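Long-range contacts in uncharacterized protein orp (Desulfovibrio gigas, PDB 2WFB), which is of unknown function but, as the orange protein, probably binds a mixed molybdenum-copper sulphide cluster, absent from this apo form: residues R23-V31 / Y42-H53; A68-V76 / G88-E96. One frame throughout, in Å; residues are numbered along the deposited sequence.

Contact 1 (R23-V31 / Y42-H53); sequences RFGRAAGFV and YVDNGASQTLSH. With ACT (acetate ion), chain E; PO4 (phosphate ion), chain B; PO4 (phosphate ion), chain C.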
# COMPACT_ATOMS: atom_id res chain seq x y z
N ARG A 23 -6.28 6.81 -0.12
CA ARG A 23 -5.45 7.30 -1.21
C ARG A 23 -4.13 6.60 -1.21
O ARG A 23 -3.67 6.10 -0.17
CB ARG A 23 -5.24 8.80 -1.07
CG ARG A 23 -6.49 9.55 -1.29
CD ARG A 23 -6.43 10.82 -0.54
NE ARG A 23 -5.84 11.79 -1.40
CZ ARG A 23 -5.17 12.86 -1.01
NH1 ARG A 23 -4.98 13.13 0.28
NH2 ARG A 23 -4.70 13.66 -1.92
N PHE A 24 -3.52 6.55 -2.38
CA PHE A 24 -2.23 5.88 -2.50
C PHE A 24 -1.04 6.84 -2.59
O PHE A 24 -0.25 6.92 -1.66
CB PHE A 24 -2.20 4.88 -3.66
CG PHE A 24 -0.81 4.38 -3.95
CD1 PHE A 24 -0.12 3.61 -3.00
CD2 PHE A 24 -0.15 4.74 -5.12
CE1 PHE A 24 1.17 3.18 -3.24
CE2 PHE A 24 1.14 4.32 -5.35
CZ PHE A 24 1.80 3.51 -4.39
N GLY A 25 -0.91 7.57 -3.70
CA GLY A 25 0.25 8.43 -3.92
C GLY A 25 0.43 9.49 -2.85
O GLY A 25 1.57 9.85 -2.51
N ARG A 26 -0.69 9.97 -2.32
CA ARG A 26 -0.72 11.03 -1.33
C ARG A 26 -1.18 10.55 0.05
O ARG A 26 -1.61 11.36 0.89
CB ARG A 26 -1.56 12.22 -1.86
CG ARG A 26 -0.94 12.80 -3.16
CD ARG A 26 -1.73 13.91 -3.86
NE ARG A 26 -1.02 14.23 -5.10
CZ ARG A 26 -0.01 15.11 -5.20
NH1 ARG A 26 0.42 15.79 -4.16
NH2 ARG A 26 0.57 15.30 -6.38
N ALA A 27 -1.08 9.24 0.30
CA ALA A 27 -1.23 8.70 1.65
C ALA A 27 -0.23 9.35 2.60
O ALA A 27 0.88 9.71 2.20
CB ALA A 27 -1.03 7.18 1.65
N ALA A 28 -0.60 9.47 3.87
CA ALA A 28 0.37 9.96 4.89
C ALA A 28 1.62 9.04 4.96
O ALA A 28 2.75 9.50 5.16
CB ALA A 28 -0.30 10.09 6.30
N GLY A 29 1.40 7.74 4.78
CA GLY A 29 2.46 6.76 4.87
C GLY A 29 1.90 5.37 4.66
O GLY A 29 0.75 5.21 4.24
N PHE A 30 2.73 4.37 4.97
CA PHE A 30 2.42 2.96 4.75
C PHE A 30 2.84 2.21 5.98
O PHE A 30 3.97 2.38 6.45
CB PHE A 30 3.20 2.37 3.57
CG PHE A 30 3.15 3.22 2.33
CD1 PHE A 30 2.03 3.22 1.53
CD2 PHE A 30 4.23 4.03 1.99
CE1 PHE A 30 1.96 4.03 0.39
CE2 PHE A 30 4.16 4.83 0.85
CZ PHE A 30 3.03 4.82 0.05
N VAL A 31 1.94 1.40 6.51
CA VAL A 31 2.31 0.43 7.52
C VAL A 31 2.71 -0.82 6.74
O VAL A 31 1.90 -1.38 6.00
CB VAL A 31 1.16 0.14 8.49
CG1 VAL A 31 1.52 -1.04 9.43
CG2 VAL A 31 0.83 1.35 9.31
N TYR A 42 6.32 1.69 10.24
CA TYR A 42 5.65 2.77 9.55
C TYR A 42 6.63 3.51 8.64
O TYR A 42 7.68 3.97 9.09
CB TYR A 42 4.97 3.72 10.55
CG TYR A 42 4.26 4.88 9.88
CD1 TYR A 42 3.02 4.70 9.28
CD2 TYR A 42 4.84 6.14 9.86
CE1 TYR A 42 2.36 5.76 8.66
CE2 TYR A 42 4.21 7.21 9.24
CZ TYR A 42 2.97 7.01 8.64
OH TYR A 42 2.35 8.07 8.05
N VAL A 43 6.29 3.60 7.36
CA VAL A 43 7.10 4.25 6.34
C VAL A 43 6.41 5.56 5.98
O VAL A 43 5.30 5.57 5.45
CB VAL A 43 7.30 3.34 5.08
CG1 VAL A 43 8.10 4.06 3.99
CG2 VAL A 43 8.03 2.06 5.46
N ASP A 44 7.07 6.67 6.33
CA ASP A 44 6.54 8.01 6.09
C ASP A 44 6.49 8.34 4.58
O ASP A 44 7.43 8.07 3.86
CB ASP A 44 7.39 9.04 6.85
CG ASP A 44 6.79 10.42 6.79
OD1 ASP A 44 5.85 10.68 7.56
OD2 ASP A 44 7.25 11.24 5.96
N ASN A 45 5.39 8.92 4.13
CA ASN A 45 5.22 9.27 2.71
C ASN A 45 5.08 10.79 2.50
O ASN A 45 4.50 11.25 1.50
CB ASN A 45 4.00 8.53 2.11
CG ASN A 45 3.94 8.61 0.60
OD1 ASN A 45 4.96 8.46 -0.07
ND2 ASN A 45 2.76 8.87 0.06
N GLY A 46 5.60 11.57 3.45
CA GLY A 46 5.51 13.04 3.41
C GLY A 46 6.05 13.67 2.14
O GLY A 46 5.49 14.65 1.63
N ALA A 47 7.13 13.09 1.61
CA ALA A 47 7.78 13.57 0.39
C ALA A 47 6.86 13.56 -0.81
O ALA A 47 6.84 14.52 -1.59
CB ALA A 47 9.00 12.74 0.08
N SER A 48 6.12 12.46 -0.99
CA SER A 48 5.18 12.34 -2.10
C SER A 48 4.07 13.41 -2.06
O SER A 48 3.70 13.94 -3.10
CB SER A 48 4.55 10.94 -2.15
OG SER A 48 5.53 9.93 -2.32
N GLN A 49 3.56 13.71 -0.87
CA GLN A 49 2.51 14.71 -0.69
C GLN A 49 2.86 16.14 -1.12
O GLN A 49 1.97 16.91 -1.49
CB GLN A 49 2.05 14.71 0.78
CG GLN A 49 1.22 13.48 1.20
CD GLN A 49 0.86 13.46 2.69
OE1 GLN A 49 1.69 13.78 3.54
NE2 GLN A 49 -0.38 13.08 3.01
N THR A 50 4.15 16.50 -1.09
CA THR A 50 4.59 17.85 -1.48
C THR A 50 4.66 18.06 -3.01
O THR A 50 4.80 19.20 -3.48
CB THR A 50 5.97 18.19 -0.89
OG1 THR A 50 6.96 17.42 -1.58
CG2 THR A 50 6.05 17.85 0.60
N LEU A 51 4.55 16.98 -3.79
CA LEU A 51 4.76 17.02 -5.23
C LEU A 51 3.52 17.51 -5.98
O LEU A 51 2.38 17.23 -5.58
CB LEU A 51 5.20 15.65 -5.74
CG LEU A 51 6.46 15.01 -5.13
CD1 LEU A 51 6.69 13.62 -5.71
CD2 LEU A 51 7.70 15.90 -5.31
N SER A 52 3.73 18.24 -7.08
CA SER A 52 2.61 18.73 -7.87
C SER A 52 2.03 17.66 -8.75
O SER A 52 0.87 17.72 -9.10
CB SER A 52 3.01 19.91 -8.74
OG SER A 52 3.76 20.85 -8.00
N HIS A 53 2.86 16.68 -9.11
CA HIS A 53 2.42 15.54 -9.89
C HIS A 53 3.39 14.39 -9.63
O HIS A 53 4.43 14.58 -9.02
CB HIS A 53 2.46 15.90 -11.38
CG HIS A 53 3.83 16.28 -11.85
ND1 HIS A 53 4.52 15.54 -12.78
CD2 HIS A 53 4.65 17.29 -11.49
CE1 HIS A 53 5.71 16.09 -12.99
NE2 HIS A 53 5.81 17.15 -12.20
C ACT E . -1.61 15.91 -0.80
O ACT E . -0.50 16.18 -1.27
OXT ACT E . -1.78 15.73 0.44
CH3 ACT E . -2.69 15.74 -1.75
P PO4 B . -2.49 8.24 -7.23
O1 PO4 B . -2.93 7.74 -5.92
O2 PO4 B . -2.78 7.19 -8.25
O3 PO4 B . -3.20 9.51 -7.55
O4 PO4 B . -1.00 8.51 -7.18
P PO4 C . -0.50 11.97 -8.57
O1 PO4 C . 0.19 10.63 -8.65
O2 PO4 C . -1.17 12.21 -9.90
O3 PO4 C . -1.46 11.98 -7.39
O4 PO4 C . 0.50 13.07 -8.31
O HOH W 1 3.25 12.01 6.25
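The side-chain amide of Asn45 reaches into the 23-31 loop and spends both N-H bonds of ND2 on backbone carbonyls, 3.0 Å from Gly25 O and equally 3.0 Å from Ala27 O. Both acceptors lie close to the amide plane, but ND2 meets Gly25 O from above its carbonyl plane. With CG anti to the backbone N (chi1 -168°), the amide also meets the Phe30 ring obliquely, the planes 47° apart and Phe30 CE2 3.8 Å from Asn45 CG. Gln49 works alongside, its extended chain bringing NE2 to 3.0 Å from Arg26 O, again above the carbonyl plane. In return, the outstretched Arg26 clasps Leu51 O, which lies in the guanidinium plane, 2.8 Å from both Arg26 NH1 and NH2; NH1 meets it in its carbonyl plane, NH2 from above. A phosphate, probably from the crystallisation liquor, takes further bonds from Arg26 NE and NH2; backbone nitrogens of Ala55 and Gly56 also bond to it. These loops extend the beta hairpin of strands 29-34 and 40-44, where Phe30 and Val43 form an antiparallel hydrogen-bonded pair. On the face of Val31 and Tyr42, the tyrosine ring runs back along the neighbouring strand past Gly29 CA, 3.8 Å from Tyr42 CZ, over a residue without a side chain. Farther out, an Asx turn from Asp44 OD2 to Gly46 N shapes the chain around Asn45, while Asp21 accepts from the backbone nitrogens of Arg23 and Ala28, on either side of the 24-27 turn.

Contact 2 (A68-V76 / G88-E96); sequences AGVLLTGYV and GIKVGQDLE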
# COMPACT_ATOMS: atom_id res chain seq x y z
N ALA A 68 8.44 -4.29 -0.44
CA ALA A 68 7.04 -4.72 -0.31
C ALA A 68 6.62 -5.54 -1.51
O ALA A 68 7.02 -5.25 -2.62
CB ALA A 68 6.11 -3.49 -0.17
N GLY A 69 5.81 -6.58 -1.31
CA GLY A 69 5.32 -7.35 -2.46
C GLY A 69 3.84 -7.21 -2.74
O GLY A 69 3.34 -7.59 -3.82
N VAL A 70 3.12 -6.65 -1.76
CA VAL A 70 1.67 -6.45 -1.84
C VAL A 70 1.41 -5.04 -1.34
O VAL A 70 2.05 -4.59 -0.38
CB VAL A 70 0.92 -7.42 -0.90
CG1 VAL A 70 -0.63 -7.18 -0.94
CG2 VAL A 70 1.22 -8.87 -1.26
N LEU A 71 0.48 -4.35 -1.98
CA LEU A 71 0.02 -3.06 -1.49
C LEU A 71 -1.51 -3.11 -1.34
O LEU A 71 -2.23 -3.43 -2.29
CB LEU A 71 0.40 -1.94 -2.46
CG LEU A 71 -0.34 -0.64 -2.11
CD1 LEU A 71 0.41 0.10 -1.00
CD2 LEU A 71 -0.61 0.19 -3.32
N LEU A 72 -1.97 -2.78 -0.15
CA LEU A 72 -3.39 -2.72 0.13
C LEU A 72 -3.82 -1.25 0.32
O LEU A 72 -3.20 -0.52 1.08
CB LEU A 72 -3.69 -3.50 1.38
CG LEU A 72 -3.95 -5.04 1.35
CD1 LEU A 72 -3.76 -5.81 0.03
CD2 LEU A 72 -3.36 -5.74 2.57
N THR A 73 -4.89 -0.84 -0.37
CA THR A 73 -5.29 0.57 -0.42
C THR A 73 -6.77 0.74 -0.80
O THR A 73 -7.53 -0.24 -0.89
CB THR A 73 -4.35 1.42 -1.39
OG1 THR A 73 -4.63 2.83 -1.22
CG2 THR A 73 -4.50 1.04 -2.90
N GLY A 74 -7.18 2.01 -0.98
CA GLY A 74 -8.49 2.32 -1.52
C GLY A 74 -8.43 2.47 -3.03
O GLY A 74 -8.86 1.58 -3.77
N TYR A 75 -7.86 3.59 -3.48
CA TYR A 75 -7.84 3.97 -4.90
C TYR A 75 -6.41 4.18 -5.38
O TYR A 75 -5.57 4.71 -4.63
CB TYR A 75 -8.63 5.29 -5.11
CG TYR A 75 -10.07 5.19 -4.68
CD1 TYR A 75 -11.03 4.70 -5.56
CD2 TYR A 75 -10.46 5.54 -3.40
CE1 TYR A 75 -12.35 4.57 -5.19
CE2 TYR A 75 -11.79 5.41 -3.00
CZ TYR A 75 -12.73 4.93 -3.91
OH TYR A 75 -14.06 4.79 -3.56
N VAL A 76 -6.17 3.80 -6.62
CA VAL A 76 -4.88 4.02 -7.29
C VAL A 76 -5.13 4.35 -8.77
O VAL A 76 -5.90 3.66 -9.44
CB VAL A 76 -3.87 2.82 -7.06
CG1 VAL A 76 -4.52 1.51 -7.22
CG2 VAL A 76 -2.62 2.89 -7.95
N GLY A 88 6.78 -5.13 -9.40
CA GLY A 88 6.40 -6.47 -8.98
C GLY A 88 5.46 -6.52 -7.78
O GLY A 88 5.39 -7.54 -7.10
N ILE A 89 4.73 -5.45 -7.52
CA ILE A 89 3.85 -5.38 -6.32
C ILE A 89 2.40 -5.70 -6.71
O ILE A 89 1.86 -5.12 -7.64
CB ILE A 89 3.98 -3.98 -5.67
CG1 ILE A 89 5.43 -3.76 -5.25
CG2 ILE A 89 2.98 -3.79 -4.50
CD1 ILE A 89 5.75 -2.38 -4.64
N LYS A 90 1.78 -6.66 -6.01
CA LYS A 90 0.36 -6.98 -6.18
C LYS A 90 -0.51 -5.98 -5.43
O LYS A 90 -0.18 -5.58 -4.32
CB LYS A 90 0.04 -8.39 -5.68
CG LYS A 90 0.36 -9.50 -6.65
CD LYS A 90 1.82 -9.96 -6.51
CE LYS A 90 2.23 -10.96 -7.62
NZ LYS A 90 3.52 -10.50 -8.30
N VAL A 91 -1.62 -5.58 -6.04
CA VAL A 91 -2.44 -4.50 -5.52
C VAL A 91 -3.81 -5.01 -5.12
O VAL A 91 -4.46 -5.72 -5.89
CB VAL A 91 -2.59 -3.35 -6.54
CG1 VAL A 91 -3.51 -2.26 -6.00
CG2 VAL A 91 -1.19 -2.77 -6.89
N GLY A 92 -4.22 -4.68 -3.89
CA GLY A 92 -5.58 -4.93 -3.40
C GLY A 92 -6.24 -3.57 -3.30
O GLY A 92 -5.64 -2.63 -2.81
N GLN A 93 -7.46 -3.46 -3.78
CA GLN A 93 -8.17 -2.17 -3.82
C GLN A 93 -9.41 -2.20 -2.94
O GLN A 93 -9.76 -3.27 -2.43
CB GLN A 93 -8.53 -1.79 -5.26
CG GLN A 93 -7.35 -1.22 -6.01
CD GLN A 93 -7.54 -1.22 -7.51
OE1 GLN A 93 -8.54 -1.70 -8.03
NE2 GLN A 93 -6.56 -0.71 -8.22
N ASP A 94 -10.04 -1.03 -2.76
CA ASP A 94 -11.38 -0.90 -2.14
C ASP A 94 -11.40 -1.27 -0.68
O ASP A 94 -12.41 -1.78 -0.17
CB ASP A 94 -12.45 -1.72 -2.91
CG ASP A 94 -12.49 -1.40 -4.41
OD1 ASP A 94 -12.60 -0.21 -4.79
OD2 ASP A 94 -12.41 -2.35 -5.24
N LEU A 95 -10.28 -1.04 0.01
CA LEU A 95 -10.15 -1.41 1.42
C LEU A 95 -10.39 -0.26 2.43
O LEU A 95 -10.14 -0.43 3.63
CB LEU A 95 -8.81 -2.11 1.68
CG LEU A 95 -8.71 -3.43 0.91
CD1 LEU A 95 -7.28 -3.84 0.70
CD2 LEU A 95 -9.49 -4.55 1.61
N GLU A 96 -10.88 0.88 1.95
CA GLU A 96 -11.20 1.99 2.83
C GLU A 96 -12.33 1.60 3.78
O GLU A 96 -13.23 0.81 3.43
CB GLU A 96 -11.49 3.27 2.03
CG GLU A 96 -12.78 3.26 1.20
CD GLU A 96 -12.68 2.64 -0.21
OE1 GLU A 96 -11.65 2.06 -0.61
OE2 GLU A 96 -13.67 2.75 -0.95
O HOH W 2 -15.10 5.44 -0.84
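Leu71 N donates to Lys90 O at 2.7 Å and Leu71 O accepts from Gly92 N at 2.8 Å, so one residue of strand 68-72 is held to strand 90-92 through both its N-H and its C=O. The two strands run parallel, their short axes 19° apart, as the beta strands of a beta-alpha-beta unit whose crossover is helix 78-86. Packing is close along this buried length. Ile89 turns CG2 over the Leu71 backbone and meets Leu71 CB at 3.8 Å, while its other branch, CG1, lies beside Ala68 O. Leu71 and Val91 share the face covered by helix 78-86, with Leu84 touching both. On the reverse face Leu72 and Leu95 cross at a slant, CG of Leu72 lying 3.6 Å from CD1 of Leu95; Leu72 CD1 also spreads over Gly92, which has no side chain to obstruct it, and Phe107 of helix 100-108 packs on Leu72. Beyond the strands the loops stay paired: Leu95 N binds Thr73 O, and Asp94 N meets Gly74 O at 3.0 Å on a lone pair in the carbonyl plane. The Val76 and Gln93 side chains cross at about a right angle, Val76 CG1 lying 3.2 Å from Gln93 NE2, which bonds to Gly117 O. Toward solvent the contact slackens. Glu96, bent back by chi2 of -85°, brings OE2 to 3.3 Å from Tyr75 OH, and a water spans the two, donating to OE2. At the other end Lys90 leads its amine away from strand 68-72. Across the two segments the hydrogen bonds are thus all main-chain and apolar side chains pack on both faces; buried Thr73 OG1 bonds instead to Thr10 OG1, and the Glu96 carboxylate is left where water reaches it and can probably stabilise its charge.

From the N terminus, strand 6-11 is laid down first and becomes the middle of the sheet. Contact 1 then closes the hairpin, with ten residues between 23-31 and 42-53, and builds the antiparallel edge. Helix 55-66 follows before contact 2 opens, closing a second loop of eleven mostly helical residues between 68-76 and 88-96 at the parallel edge. The two are in series, neither nested nor crossed, and strand 6-11 lies between their strands. Yet they touch directly: Phe24 of contact 1 inserts its ring against contact 2, with CD1 3.5 Å from Leu71 CD2, and also meets helices 55-66 and 78-86, joining both loops to the core.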